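Local coordinates for protein type C neurotoxin (Clostridium botulinum, PDB 3PME) that probably binds gangliosides and phospholipid at neuronal membranes, as the receptor-binding domain of a botulinum C/D mosaic neurotoxin, at residues A[126-131]-A[135-140]; A[143-148]-A[153-158]; A[250-255]-A[379-384]. One frame throughout, in Å; residues are numbered along the deposited sequence.

Overall arrangement
Contacts 1 and 2 belong to the N-terminal, concanavalin-like part of the receptor-binding domain, and contact 3 to the C-terminal trefoil part. Contact 1 folds the loop that leads into strand 141-148; contact 2 pairs that strand with strand 152-157 as a hairpin. Their centres are 18 Å apart, and they touch where Y136 CE1 packs on N158 ND2 at 3.7 Å. Contact 3 is remote, its centre 34 Å from that of contact 1 and 49 Å from that of contact 2, on the opposite side of the chain's centre from contact 2. The nearest atoms of contacts 2 and 3 are about 27 Å apart. Contact 3 includes K252, a lysine with a potential role in membrane interaction.

Contact 1: A[126-131]-A[135-140]; sequences DYSESL and GYTNKW
Y136 meets Y127 through a first torsion of -53°, which sets CG opposite the carbonyl carbon and swings the ring edge to the Y127 backbone. Y127 takes the other course: at 70° its CG lies between its own N and carbonyl carbon, and the ring presents an edge to the backbone N of T137. CB of Y127 packs 4.1 Å from CD2 of Y136.

The carbonyl oxygen of Y127 is approached twice. Y136 N donates to Y127 O over 2.8 Å with an N-H...O angle of 160°, and CD2 of the Y136 ring lies 3.3 Å from Y127 O, in the plane of the ring. One residue on, a water bridges the segments, donating to S128 O at 2.7 Å and accepting from T137 N at 3.0 Å. Further along, CD2 of L131 meets T137 OG1 at 3.6 Å.

Each segment is braced internally. D126 OD1 accepts from E129 N at 2.9 Å, from above the carboxylate plane, as an Asx motif, and S128 OG takes L131 N in an ST motif. A type II turn runs from Y136 to K139, whose NZ donates to G135 O. The carboxylate of E129 lies over G135, with OE1 bonded to T134.

Outside the pair, Y127 OH bonds T82, and N138 reaches K76 and D409, the latter in the C-terminal receptor-binding range. The chemistry implies that a single direct backbone bond joins the two segments, supplemented by side-chain bonds to H133 and T134, while water links S128 O and T137 N, giving both peptide atoms a partner.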
ATOM      1  N   ASP A 126     -15.750   0.925  -6.294  1.00 21.37           N
ATOM      2  CA  ASP A 126     -15.142  -0.263  -6.886  1.00 21.63           C
ATOM      3  C   ASP A 126     -13.625  -0.189  -6.738  1.00 21.99           C
ATOM      4  O   ASP A 126     -12.935   0.417  -7.559  1.00 24.12           O
ATOM      5  CB  ASP A 126     -15.532  -0.338  -8.363  1.00 23.51           C
ATOM      6  CG  ASP A 126     -14.970  -1.560  -9.070  1.00 26.51           C
ATOM      7  OD1 ASP A 126     -14.185  -2.311  -8.465  1.00 24.29           O
ATOM      8  OD2 ASP A 126     -15.320  -1.764 -10.257  1.00 32.51           O
ATOM      9  N   TYR A 127     -13.100  -0.812  -5.688  1.00 19.76           N
ATOM     10  CA  TYR A 127     -11.669  -0.742  -5.449  1.00 22.38           C
ATOM     11  C   TYR A 127     -10.946  -1.834  -6.232  1.00 21.94           C
ATOM     12  O   TYR A 127      -9.747  -1.731  -6.433  1.00 23.12           O
ATOM     13  CB  TYR A 127     -11.345  -0.832  -3.946  1.00 21.36           C
ATOM     14  CG  TYR A 127     -11.617  -2.195  -3.377  1.00 19.65           C
ATOM     15  CD1 TYR A 127     -10.652  -3.192  -3.434  1.00 19.79           C
ATOM     16  CD2 TYR A 127     -12.836  -2.497  -2.794  1.00 19.26           C
ATOM     17  CE1 TYR A 127     -10.900  -4.460  -2.927  1.00 20.62           C
ATOM     18  CE2 TYR A 127     -13.099  -3.764  -2.297  1.00 17.95           C
ATOM     19  CZ  TYR A 127     -12.123  -4.740  -2.364  1.00 19.86           C
ATOM     20  OH  TYR A 127     -12.396  -5.979  -1.868  1.00 20.87           O
ATOM     21  N   SER A 128     -11.683  -2.844  -6.699  1.00 21.57           N
ATOM     22  CA  SER A 128     -11.061  -4.004  -7.359  1.00 22.82           C
ATOM     23  C   SER A 128     -10.697  -3.748  -8.818  1.00 27.15           C
ATOM     24  O   SER A 128      -9.618  -4.130  -9.273  1.00 26.30           O
ATOM     25  CB  SER A 128     -11.997  -5.210  -7.293  1.00 27.13           C
ATOM     26  OG  SER A 128     -11.435  -6.335  -7.963  1.00 32.09           O
ATOM     27  N   GLU A 129     -11.607  -3.121  -9.554  1.00 28.73           N
ATOM     28  CA  GLU A 129     -11.450  -2.973 -11.001  1.00 31.75           C
ATOM     29  C   GLU A 129     -11.137  -4.315 -11.671  1.00 33.00           C
ATOM     30  O   GLU A 129     -10.184  -4.424 -12.449  1.00 35.70           O
ATOM     31  CB  GLU A 129     -10.358  -1.954 -11.315  1.00 32.74           C
ATOM     32  CG  GLU A 129     -10.655  -0.561 -10.793  1.00 35.22           C
ATOM     33  CD  GLU A 129      -9.485   0.383 -10.967  1.00 42.72           C
ATOM     34  OE1 GLU A 129      -8.653   0.149 -11.875  1.00 47.79           O
ATOM     35  OE2 GLU A 129      -9.394   1.357 -10.192  1.00 47.55           O
ATOM     36  N   SER A 130     -11.941  -5.328 -11.357  1.00 32.24           N
ATOM     37  CA  SER A 130     -11.766  -6.679 -11.899  1.00 35.47           C
ATOM     38  C   SER A 130     -10.398  -7.270 -11.579  1.00 36.15           C
ATOM     39  O   SER A 130      -9.763  -7.892 -12.435  1.00 38.55           O
ATOM     40  CB  SER A 130     -12.010  -6.697 -13.412  1.00 35.99           C
ATOM     41  OG  SER A 130     -13.348  -6.339 -13.711  1.00 41.34           O
ATOM     42  N   LEU A 131      -9.955  -7.080 -10.338  1.00 33.73           N
ATOM     43  CA  LEU A 131      -8.672  -7.607  -9.870  1.00 34.90           C
ATOM     44  C   LEU A 131      -7.497  -7.098 -10.700  1.00 36.87           C
ATOM     45  O   LEU A 131      -6.451  -7.750 -10.773  1.00 37.38           O
ATOM     46  CB  LEU A 131      -8.676  -9.140  -9.862  1.00 36.31           C
ATOM     47  CG  LEU A 131      -9.693  -9.849  -8.966  1.00 38.96           C
ATOM     48  CD1 LEU A 131      -9.571 -11.363  -9.114  1.00 41.40           C
ATOM     49  CD2 LEU A 131      -9.523  -9.438  -7.509  1.00 31.87           C
ATOM     50  N   GLY A 135      -5.775  -1.607  -9.920  1.00 32.64           N
ATOM     51  CA  GLY A 135      -6.711  -1.414  -8.826  1.00 29.22           C
ATOM     52  C   GLY A 135      -6.076  -1.546  -7.452  1.00 25.58           C
ATOM     53  O   GLY A 135      -4.848  -1.528  -7.318  1.00 29.29           O
ATOM     54  N   TYR A 136      -6.917  -1.712  -6.432  1.00 20.65           N
ATOM     55  CA  TYR A 136      -6.461  -1.719  -5.044  1.00 19.66           C
ATOM     56  C   TYR A 136      -6.614  -3.069  -4.352  1.00 18.35           C
ATOM     57  O   TYR A 136      -6.588  -3.136  -3.124  1.00 17.95           O
ATOM     58  CB  TYR A 136      -7.235  -0.683  -4.217  1.00 21.31           C
ATOM     59  CG  TYR A 136      -7.239   0.727  -4.765  1.00 24.99           C
ATOM     60  CD1 TYR A 136      -6.288   1.654  -4.363  1.00 30.72           C
ATOM     61  CD2 TYR A 136      -8.209   1.127  -5.678  1.00 27.92           C
ATOM     62  CE1 TYR A 136      -6.301   2.953  -4.864  1.00 30.75           C
ATOM     63  CE2 TYR A 136      -8.231   2.415  -6.181  1.00 30.88           C
ATOM     64  CZ  TYR A 136      -7.276   3.320  -5.771  1.00 32.68           C
ATOM     65  OH  TYR A 136      -7.313   4.599  -6.286  1.00 39.12           O
ATOM     66  N   THR A 137      -6.784  -4.148  -5.113  1.00 19.86           N
ATOM     67  CA  THR A 137      -6.893  -5.463  -4.493  1.00 19.94           C
ATOM     68  C   THR A 137      -5.653  -5.751  -3.633  1.00 18.13           C
ATOM     69  O   THR A 137      -4.527  -5.695  -4.123  1.00 18.62           O
ATOM     70  CB  THR A 137      -7.072  -6.575  -5.544  1.00 20.43           C
ATOM     71  OG1 THR A 137      -8.275  -6.341  -6.290  1.00 21.50           O
ATOM     72  CG2 THR A 137      -7.188  -7.921  -4.848  1.00 20.37           C
ATOM     73  N   ASN A 138      -5.888  -6.057  -2.354  1.00 17.16           N
ATOM     74  CA  ASN A 138      -4.850  -6.314  -1.355  1.00 16.59           C
ATOM     75  C   ASN A 138      -3.852  -5.182  -1.135  1.00 17.36           C
ATOM     76  O   ASN A 138      -2.736  -5.415  -0.649  1.00 16.61           O
ATOM     77  CB  ASN A 138      -4.087  -7.617  -1.647  1.00 17.74           C
ATOM     78  CG  ASN A 138      -3.351  -8.134  -0.427  1.00 17.97           C
ATOM     79  OD1 ASN A 138      -3.908  -8.149   0.676  1.00 16.86           O
ATOM     80  ND2 ASN A 138      -2.105  -8.590  -0.620  1.00 18.82           N
ATOM     81  N   LYS A 139      -4.243  -3.959  -1.486  1.00 16.00           N
ATOM     82  CA  LYS A 139      -3.401  -2.793  -1.261  1.00 16.66           C
ATOM     83  C   LYS A 139      -4.049  -1.927  -0.196  1.00 17.41           C
ATOM     84  O   LYS A 139      -5.267  -1.787  -0.172  1.00 18.38           O
ATOM     85  CB  LYS A 139      -3.234  -1.971  -2.545  1.00 17.75           C
ATOM     86  CG  LYS A 139      -2.536  -2.724  -3.649  1.00 19.11           C
ATOM     87  CD  LYS A 139      -2.327  -1.860  -4.868  1.00 21.18           C
ATOM     88  CE  LYS A 139      -1.696  -2.683  -5.988  1.00 24.49           C
ATOM     89  NZ  LYS A 139      -1.787  -1.972  -7.290  1.00 32.62           N
ATOM     90  N   TRP A 140      -3.248  -1.378   0.705  1.00 16.70           N
ATOM     91  CA  TRP A 140      -3.790  -0.409   1.661  1.00 15.98           C
ATOM     92  C   TRP A 140      -4.305   0.811   0.915  1.00 16.74           C
ATOM     93  O   TRP A 140      -3.573   1.400   0.125  1.00 17.66           O
ATOM     94  CB  TRP A 140      -2.695   0.079   2.590  1.00 18.04           C
ATOM     95  CG  TRP A 140      -2.205  -0.916   3.605  1.00 16.49           C
ATOM     96  CD1 TRP A 140      -1.062  -1.666   3.545  1.00 18.19           C
ATOM     97  CD2 TRP A 140      -2.829  -1.237   4.850  1.00 17.49           C
ATOM     98  NE1 TRP A 140      -0.941  -2.433   4.683  1.00 17.61           N
ATOM     99  CE2 TRP A 140      -2.005  -2.177   5.505  1.00 20.49           C
ATOM    100  CE3 TRP A 140      -4.001  -0.807   5.484  1.00 18.30           C
ATOM    101  CZ2 TRP A 140      -2.331  -2.716   6.752  1.00 21.87           C
ATOM    102  CZ3 TRP A 140      -4.312  -1.329   6.725  1.00 20.70           C
ATOM    103  CH2 TRP A 140      -3.483  -2.272   7.345  1.00 20.16           C
TER
HETATM  104  O   HOH W   1      -7.213  -4.567  -8.101  1.00 25.80           O

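Contact 2: A[143-148]-A[153-158]; sequences VTITNN and MKLYIN
The ring of Y156 is met across the hairpin at its edge: T144 O lies in the ring plane, 3.6 Å from CD1, and T146 OG1 stands off the same rim, 4.1 Å from CE1. I210 of helix 207-218 also packs on this tyrosine. The other flat group is the N147 amide, whose OD1 comes to 3.2 Å from M153 CB, while ND2 bonds S69 OG on the adjacent strand 68-77.

The two strands run antiparallel, at 167°. T144 with Y156 and T146 with K154 are hydrogen-bonded pairs, each closed by two N-H...O bonds. Y156 N donates to T144 O at 2.7 Å, and T144 N reaches Y156 O at 3.0 Å. V143 with I157, I145 with L155 and N147 with M153 are the non-hydrogen-bonded pairs between and beyond them. There CA-H groups add weaker contacts, such as I145 CA to K154 O.

V143, I145, M153, L155 and I157 form a largely apolar face, with N147 at one end. V143 CG1 lies 3.8 Å from L155 CD1, and the face packs on W111 and F125 of the opposing sheet, as in the sandwich of a concanavalin-like fold. On the other face a water joins T146 OG1, at 2.8 Å, to K154 NZ, which also donates weakly to Y156 OH; the latter bonds N207. A sulfate, probably from the crystallisation liquor, lies about 4 Å from the K154 side chain.

The chemistry thus implies a hairpin with one largely apolar face for the sandwich interior and one mixed face, where T144, T146 and Y156 pack on I210 and T146 and K154 share a water.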
ATOM      1  N   VAL A 143      -9.587   5.547   3.433  1.00 15.74           N
ATOM      2  CA  VAL A 143     -11.006   5.852   3.258  1.00 15.47           C
ATOM      3  C   VAL A 143     -11.401   6.988   4.183  1.00 17.90           C
ATOM      4  O   VAL A 143     -10.960   7.053   5.340  1.00 18.30           O
ATOM      5  CB  VAL A 143     -11.882   4.619   3.578  1.00 16.63           C
ATOM      6  CG1 VAL A 143     -13.383   4.962   3.507  1.00 19.06           C
ATOM      7  CG2 VAL A 143     -11.537   3.462   2.638  1.00 18.60           C
ATOM      8  N   THR A 144     -12.233   7.893   3.680  1.00 17.04           N
ATOM      9  CA  THR A 144     -12.822   8.903   4.551  1.00 16.98           C
ATOM     10  C   THR A 144     -14.250   9.123   4.114  1.00 16.82           C
ATOM     11  O   THR A 144     -14.522   9.372   2.932  1.00 18.87           O
ATOM     12  CB  THR A 144     -12.089  10.249   4.511  1.00 18.25           C
ATOM     13  OG1 THR A 144     -10.676  10.041   4.610  1.00 19.45           O
ATOM     14  CG2 THR A 144     -12.555  11.118   5.681  1.00 18.83           C
ATOM     15  N   ILE A 145     -15.156   9.000   5.073  1.00 17.67           N
ATOM     16  CA  ILE A 145     -16.568   9.273   4.835  1.00 17.02           C
ATOM     17  C   ILE A 145     -16.941  10.520   5.620  1.00 19.50           C
ATOM     18  O   ILE A 145     -16.704  10.568   6.825  1.00 22.03           O
ATOM     19  CB  ILE A 145     -17.464   8.137   5.359  1.00 20.77           C
ATOM     20  CG1 ILE A 145     -16.991   6.767   4.869  1.00 27.11           C
ATOM     21  CG2 ILE A 145     -18.928   8.393   4.964  1.00 22.38           C
ATOM     22  CD1 ILE A 145     -17.090   6.608   3.419  1.00 27.46           C
ATOM     23  N   THR A 146     -17.513  11.526   4.954  1.00 19.45           N
ATOM     24  CA  THR A 146     -18.091  12.655   5.696  1.00 19.65           C
ATOM     25  C   THR A 146     -19.613  12.577   5.601  1.00 20.36           C
ATOM     26  O   THR A 146     -20.166  12.137   4.585  1.00 20.75           O
ATOM     27  CB  THR A 146     -17.573  14.040   5.219  1.00 20.32           C
ATOM     28  OG1 THR A 146     -18.016  14.297   3.876  1.00 23.25           O
ATOM     29  CG2 THR A 146     -16.043  14.106   5.269  1.00 24.33           C
ATOM     30  N   ASN A 147     -20.279  12.976   6.679  1.00 20.95           N
ATOM     31  CA  ASN A 147     -21.736  12.919   6.742  1.00 20.90           C
ATOM     32  C   ASN A 147     -22.269  14.242   7.232  1.00 22.98           C
ATOM     33  O   ASN A 147     -21.801  14.767   8.229  1.00 22.05           O
ATOM     34  CB  ASN A 147     -22.191  11.830   7.717  1.00 24.55           C
ATOM     35  CG  ASN A 147     -21.671  10.452   7.352  1.00 25.64           C
ATOM     36  OD1 ASN A 147     -22.204   9.787   6.466  1.00 27.15           O
ATOM     37  ND2 ASN A 147     -20.632  10.011   8.049  1.00 26.83           N
ATOM     38  N   ASN A 148     -23.251  14.786   6.528  1.00 23.91           N
ATOM     39  CA  ASN A 148     -23.934  15.964   7.032  1.00 24.37           C
ATOM     40  C   ASN A 148     -25.432  15.835   6.806  1.00 23.43           C
ATOM     41  O   ASN A 148     -25.903  15.720   5.673  1.00 25.72           O
ATOM     42  CB  ASN A 148     -23.386  17.250   6.405  1.00 25.90           C
ATOM     43  CG  ASN A 148     -23.744  18.481   7.209  1.00 29.79           C
ATOM     44  OD1 ASN A 148     -24.902  18.676   7.582  1.00 27.99           O
ATOM     45  ND2 ASN A 148     -22.752  19.317   7.491  1.00 29.30           N
ATOM     46  N   MET A 153     -23.686  12.562   2.294  1.00 21.06           N
ATOM     47  CA  MET A 153     -22.516  11.830   2.747  1.00 18.98           C
ATOM     48  C   MET A 153     -21.597  11.665   1.545  1.00 20.90           C
ATOM     49  O   MET A 153     -22.052  11.531   0.411  1.00 21.55           O
ATOM     50  CB  MET A 153     -22.906  10.511   3.387  1.00 21.35           C
ATOM     51  CG  MET A 153     -23.707   9.595   2.520  1.00 21.61           C
ATOM     52  SD  MET A 153     -24.149   8.149   3.490  1.00 29.78           S
ATOM     53  CE  MET A 153     -24.944   7.177   2.223  1.00 26.01           C
ATOM     54  N   LYS A 154     -20.294  11.715   1.793  1.00 19.12           N
ATOM     55  CA  LYS A 154     -19.322  11.753   0.722  1.00 17.47           C
ATOM     56  C   LYS A 154     -18.215  10.763   1.020  1.00 16.68           C
ATOM     57  O   LYS A 154     -17.815  10.608   2.169  1.00 19.64           O
ATOM     58  CB  LYS A 154     -18.734  13.153   0.584  1.00 19.80           C
ATOM     59  CG  LYS A 154     -19.742  14.171   0.018  1.00 22.23           C
ATOM     60  CD  LYS A 154     -19.388  15.619   0.395  1.00 24.43           C
ATOM     61  CE  LYS A 154     -18.246  16.189  -0.433  1.00 24.49           C
ATOM     62  NZ  LYS A 154     -17.862  17.563   0.037  1.00 28.83           N
ATOM     63  N   LEU A 155     -17.749  10.107  -0.032  1.00 16.89           N
ATOM     64  CA  LEU A 155     -16.701   9.101   0.079  1.00 17.47           C
ATOM     65  C   LEU A 155     -15.423   9.580  -0.584  1.00 17.79           C
ATOM     66  O   LEU A 155     -15.410   9.902  -1.781  1.00 18.52           O
ATOM     67  CB  LEU A 155     -17.168   7.810  -0.590  1.00 18.30           C
ATOM     68  CG  LEU A 155     -16.114   6.707  -0.667  1.00 19.51           C
ATOM     69  CD1 LEU A 155     -15.610   6.378   0.719  1.00 23.41           C
ATOM     70  CD2 LEU A 155     -16.740   5.491  -1.311  1.00 23.12           C
ATOM     71  N   TYR A 156     -14.349   9.614   0.207  1.00 17.36           N
ATOM     72  CA  TYR A 156     -13.022  10.003  -0.264  1.00 16.54           C
ATOM     73  C   TYR A 156     -12.126   8.778  -0.246  1.00 18.12           C
ATOM     74  O   TYR A 156     -12.182   7.992   0.692  1.00 18.01           O
ATOM     75  CB  TYR A 156     -12.395  11.047   0.660  1.00 18.50           C
ATOM     76  CG  TYR A 156     -13.083  12.391   0.606  1.00 18.49           C
ATOM     77  CD1 TYR A 156     -14.303  12.585   1.239  1.00 19.58           C
ATOM     78  CD2 TYR A 156     -12.515  13.456  -0.073  1.00 18.64           C
ATOM     79  CE1 TYR A 156     -14.942  13.815   1.194  1.00 21.80           C
ATOM     80  CE2 TYR A 156     -13.165  14.702  -0.135  1.00 19.51           C
ATOM     81  CZ  TYR A 156     -14.373  14.861   0.514  1.00 22.06           C
ATOM     82  OH  TYR A 156     -15.038  16.077   0.468  1.00 23.29           O
ATOM     83  N   ILE A 157     -11.322   8.632  -1.294  1.00 16.31           N
ATOM     84  CA  ILE A 157     -10.310   7.570  -1.375  1.00 16.08           C
ATOM     85  C   ILE A 157      -8.954   8.227  -1.571  1.00 20.09           C
ATOM     86  O   ILE A 157      -8.738   8.971  -2.536  1.00 18.72           O
ATOM     87  CB  ILE A 157     -10.587   6.583  -2.537  1.00 18.00           C
ATOM     88  CG1 ILE A 157     -11.943   5.896  -2.359  1.00 17.27           C
ATOM     89  CG2 ILE A 157      -9.437   5.545  -2.646  1.00 17.21           C
ATOM     90  CD1 ILE A 157     -12.025   5.019  -1.103  1.00 18.10           C
ATOM     91  N   ASN A 158      -8.040   7.952  -0.645  1.00 18.26           N
ATOM     92  CA  ASN A 158      -6.719   8.560  -0.673  1.00 19.69           C
ATOM     93  C   ASN A 158      -6.793  10.084  -0.817  1.00 19.99           C
ATOM     94  O   ASN A 158      -6.030  10.702  -1.567  1.00 19.99           O
ATOM     95  CB  ASN A 158      -5.857   7.916  -1.763  1.00 18.83           C
ATOM     96  CG  ASN A 158      -5.564   6.457  -1.472  1.00 19.41           C
ATOM     97  OD1 ASN A 158      -5.577   6.040  -0.321  1.00 20.28           O
ATOM     98  ND2 ASN A 158      -5.312   5.676  -2.511  1.00 21.32           N
TER
HETATM   99  O   HOH W   2     -17.297  16.848   2.928  1.00 27.64           O

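Contact 3: A[250-255]-A[379-384]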
ATOM      1  N   ALA A 250      16.679 -10.947 -14.856  1.00 20.03           N
ATOM      2  CA  ALA A 250      17.526 -12.102 -15.152  1.00 23.55           C
ATOM      3  C   ALA A 250      18.900 -11.695 -15.667  1.00 20.29           C
ATOM      4  O   ALA A 250      19.028 -10.750 -16.432  1.00 19.42           O
ATOM      5  CB  ALA A 250      16.844 -12.991 -16.179  1.00 23.82           C
ATOM      6  N   PRO A 251      19.943 -12.426 -15.261  1.00 20.22           N
ATOM      7  CA  PRO A 251      21.258 -12.184 -15.855  1.00 21.41           C
ATOM      8  C   PRO A 251      21.328 -12.812 -17.237  1.00 22.40           C
ATOM      9  O   PRO A 251      20.923 -13.959 -17.422  1.00 24.82           O
ATOM     10  CB  PRO A 251      22.208 -12.909 -14.897  1.00 25.04           C
ATOM     11  CG  PRO A 251      21.397 -14.013 -14.344  1.00 27.58           C
ATOM     12  CD  PRO A 251      19.974 -13.489 -14.244  1.00 23.78           C
ATOM     13  N   LYS A 252      21.823 -12.060 -18.207  1.00 20.08           N
ATOM     14  CA  LYS A 252      21.994 -12.586 -19.553  1.00 22.71           C
ATOM     15  C   LYS A 252      23.262 -11.985 -20.135  1.00 24.96           C
ATOM     16  O   LYS A 252      23.379 -10.769 -20.253  1.00 23.00           O
ATOM     17  CB  LYS A 252      20.782 -12.233 -20.419  1.00 24.61           C
ATOM     18  CG  LYS A 252      20.878 -12.669 -21.878  1.00 29.21           C
ATOM     19  CD  LYS A 252      19.543 -12.439 -22.581  1.00 34.29           C
ATOM     20  CE  LYS A 252      19.603 -12.828 -24.052  1.00 35.60           C
ATOM     21  NZ  LYS A 252      18.249 -12.738 -24.665  1.00 44.54           N
ATOM     22  N   ASN A 253      24.227 -12.835 -20.468  1.00 27.55           N
ATOM     23  CA  ASN A 253      25.492 -12.350 -21.013  1.00 28.70           C
ATOM     24  C   ASN A 253      26.069 -11.188 -20.205  1.00 27.68           C
ATOM     25  O   ASN A 253      26.436 -10.141 -20.761  1.00 25.92           O
ATOM     26  CB  ASN A 253      25.333 -11.956 -22.482  1.00 30.48           C
ATOM     27  CG  ASN A 253      25.228 -13.157 -23.394  1.00 37.99           C
ATOM     28  OD1 ASN A 253      25.871 -14.180 -23.163  1.00 41.28           O
ATOM     29  ND2 ASN A 253      24.417 -13.039 -24.438  1.00 41.70           N
ATOM     30  N   ASN A 254      26.110 -11.382 -18.888  1.00 25.63           N
ATOM     31  CA  ASN A 254      26.849 -10.517 -17.971  1.00 29.67           C
ATOM     32  C   ASN A 254      26.178  -9.209 -17.566  1.00 24.84           C
ATOM     33  O   ASN A 254      26.784  -8.385 -16.887  1.00 27.01           O
ATOM     34  CB  ASN A 254      28.261 -10.255 -18.496  1.00 31.17           C
ATOM     35  CG  ASN A 254      29.080 -11.526 -18.601  1.00 37.62           C
ATOM     36  OD1 ASN A 254      28.968 -12.422 -17.762  1.00 40.38           O
ATOM     37  ND2 ASN A 254      29.902 -11.618 -19.640  1.00 44.82           N
ATOM     38  N   ILE A 255      24.935  -9.007 -17.989  1.00 22.85           N
ATOM     39  CA  ILE A 255      24.180  -7.857 -17.506  1.00 21.08           C
ATOM     40  C   ILE A 255      22.808  -8.336 -17.059  1.00 20.61           C
ATOM     41  O   ILE A 255      22.470  -9.517 -17.206  1.00 26.15           O
ATOM     42  CB  ILE A 255      24.037  -6.757 -18.567  1.00 27.18           C
ATOM     43  CG1 ILE A 255      23.175  -7.258 -19.721  1.00 26.30           C
ATOM     44  CG2 ILE A 255      25.416  -6.272 -19.044  1.00 24.06           C
ATOM     45  CD1 ILE A 255      22.457  -6.148 -20.442  1.00 25.61           C
ATOM     46  N   SER A 379      26.760  -5.873 -29.246  1.00 29.94           N
ATOM     47  CA  SER A 379      25.556  -6.305 -29.960  1.00 31.15           C
ATOM     48  C   SER A 379      24.527  -5.208 -30.225  1.00 30.51           C
ATOM     49  O   SER A 379      24.446  -4.232 -29.484  1.00 31.50           O
ATOM     50  CB  SER A 379      24.881  -7.430 -29.169  1.00 32.49           C
ATOM     51  OG  SER A 379      23.612  -7.748 -29.698  1.00 33.53           O
ATOM     52  N   PHE A 380      23.733  -5.390 -31.280  1.00 26.55           N
ATOM     53  CA  PHE A 380      22.599  -4.512 -31.551  1.00 31.45           C
ATOM     54  C   PHE A 380      21.278  -5.180 -31.169  1.00 27.61           C
ATOM     55  O   PHE A 380      20.213  -4.729 -31.576  1.00 27.49           O
ATOM     56  CB  PHE A 380      22.563  -4.089 -33.024  1.00 33.76           C
ATOM     57  CG  PHE A 380      23.310  -2.812 -33.316  1.00 35.10           C
ATOM     58  CD1 PHE A 380      24.587  -2.605 -32.811  1.00 37.03           C
ATOM     59  CD2 PHE A 380      22.741  -1.826 -34.114  1.00 38.31           C
ATOM     60  CE1 PHE A 380      25.278  -1.431 -33.090  1.00 38.57           C
ATOM     61  CE2 PHE A 380      23.426  -0.651 -34.395  1.00 34.33           C
ATOM     62  CZ  PHE A 380      24.695  -0.457 -33.883  1.00 34.87           C
ATOM     63  N   GLU A 381      21.348  -6.249 -30.381  1.00 27.22           N
ATOM     64  CA  GLU A 381      20.133  -6.899 -29.890  1.00 25.02           C
ATOM     65  C   GLU A 381      19.420  -5.995 -28.898  1.00 24.63           C
ATOM     66  O   GLU A 381      20.044  -5.417 -28.005  1.00 22.78           O
ATOM     67  CB  GLU A 381      20.444  -8.240 -29.220  1.00 27.19           C
ATOM     68  CG  GLU A 381      19.194  -9.042 -28.871  1.00 28.90           C
ATOM     69  CD  GLU A 381      19.501 -10.339 -28.140  1.00 34.13           C
ATOM     70  OE1 GLU A 381      20.645 -10.834 -28.247  1.00 35.80           O
ATOM     71  OE2 GLU A 381      18.596 -10.866 -27.460  1.00 34.86           O
ATOM     72  N   ASN A 382      18.106  -5.894 -29.053  1.00 22.00           N
ATOM     73  CA  ASN A 382      17.284  -5.116 -28.142  1.00 20.95           C
ATOM     74  C   ASN A 382      16.847  -5.962 -26.966  1.00 20.78           C
ATOM     75  O   ASN A 382      16.634  -7.164 -27.107  1.00 24.84           O
ATOM     76  CB  ASN A 382      16.041  -4.594 -28.873  1.00 24.65           C
ATOM     77  CG  ASN A 382      16.391  -3.721 -30.058  1.00 28.17           C
ATOM     78  OD1 ASN A 382      16.944  -2.632 -29.902  1.00 25.49           O
ATOM     79  ND2 ASN A 382      16.077  -4.201 -31.259  1.00 29.39           N
ATOM     80  N   ALA A 383      16.690  -5.322 -25.812  1.00 22.58           N
ATOM     81  CA  ALA A 383      16.201  -5.994 -24.613  1.00 20.99           C
ATOM     82  C   ALA A 383      15.513  -4.979 -23.717  1.00 20.25           C
ATOM     83  O   ALA A 383      15.888  -3.813 -23.702  1.00 20.76           O
ATOM     84  CB  ALA A 383      17.370  -6.655 -23.864  1.00 20.72           C
ATOM     85  N   TYR A 384      14.510  -5.420 -22.966  1.00 21.53           N
ATOM     86  CA  TYR A 384      13.980  -4.597 -21.885  1.00 20.37           C
ATOM     87  C   TYR A 384      15.044  -4.612 -20.797  1.00 19.67           C
ATOM     88  O   TYR A 384      15.447  -5.687 -20.347  1.00 20.07           O
ATOM     89  CB  TYR A 384      12.671  -5.171 -21.358  1.00 21.23           C
ATOM     90  CG  TYR A 384      11.509  -5.113 -22.320  1.00 22.71           C
ATOM     91  CD1 TYR A 384      11.368  -6.056 -23.331  1.00 22.17           C
ATOM     92  CD2 TYR A 384      10.523  -4.140 -22.182  1.00 23.34           C
ATOM     93  CE1 TYR A 384      10.275  -6.011 -24.199  1.00 24.03           C
ATOM     94  CE2 TYR A 384       9.436  -4.083 -23.045  1.00 24.20           C
ATOM     95  CZ  TYR A 384       9.326  -5.029 -24.047  1.00 25.03           C
ATOM     96  OH  TYR A 384       8.245  -4.991 -24.903  1.00 27.05           O
TER
HETATM   97  O   HOH W   3      22.639 -11.561 -25.774  1.00 41.65           O
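K252 and E381 form the sole ionic contact between the two segments, a long salt bridge. NZ of K252 lies 3.4 Å from OE2 of E381, and the hydrogen bond within it is weak. Both chains are extended and come from opposite directions. K252 CG sits trans to its backbone N at 177°, with the rest of the chain straight, and E381 is likewise trans at -172°. Together the extended chains span the 11.9 Å between the CA atoms of K252 and E381.

A water supplies the second link. It accepts from N253 ND2 at 2.7 Å and donates to E381 OE1 at 3.3 Å, so the two carboxylate oxygens serve different partners, OE2 the lysine and OE1 the water.

Bonds within each segment shape the two sides. K252 to I255 is a type I' turn in which K252 N donates to I255 O at 2.8 Å, and I255 N returns a longer bond to K252 O. In the other segment S379 OG accepts from E381 N at 2.8 Å, an ST turn that positions the start of the glutamate. The charged pair is long and exposed, so solvent would be expected to weaken its attraction. K252 is one of two lysines with a potential role in membrane interaction.

In the trefoil part of the domain, the turn connects strands 247-252 and 255-260. W376 NE1 bonds to K252 O, and I255 packs on P375 and W376. Beside it the 379-384 segment leads into strand 383-389, where A383 and Y384 are backbone hydrogen-bonded to Y373 of strand 366-373 and L258 of strand 255-260, respectively.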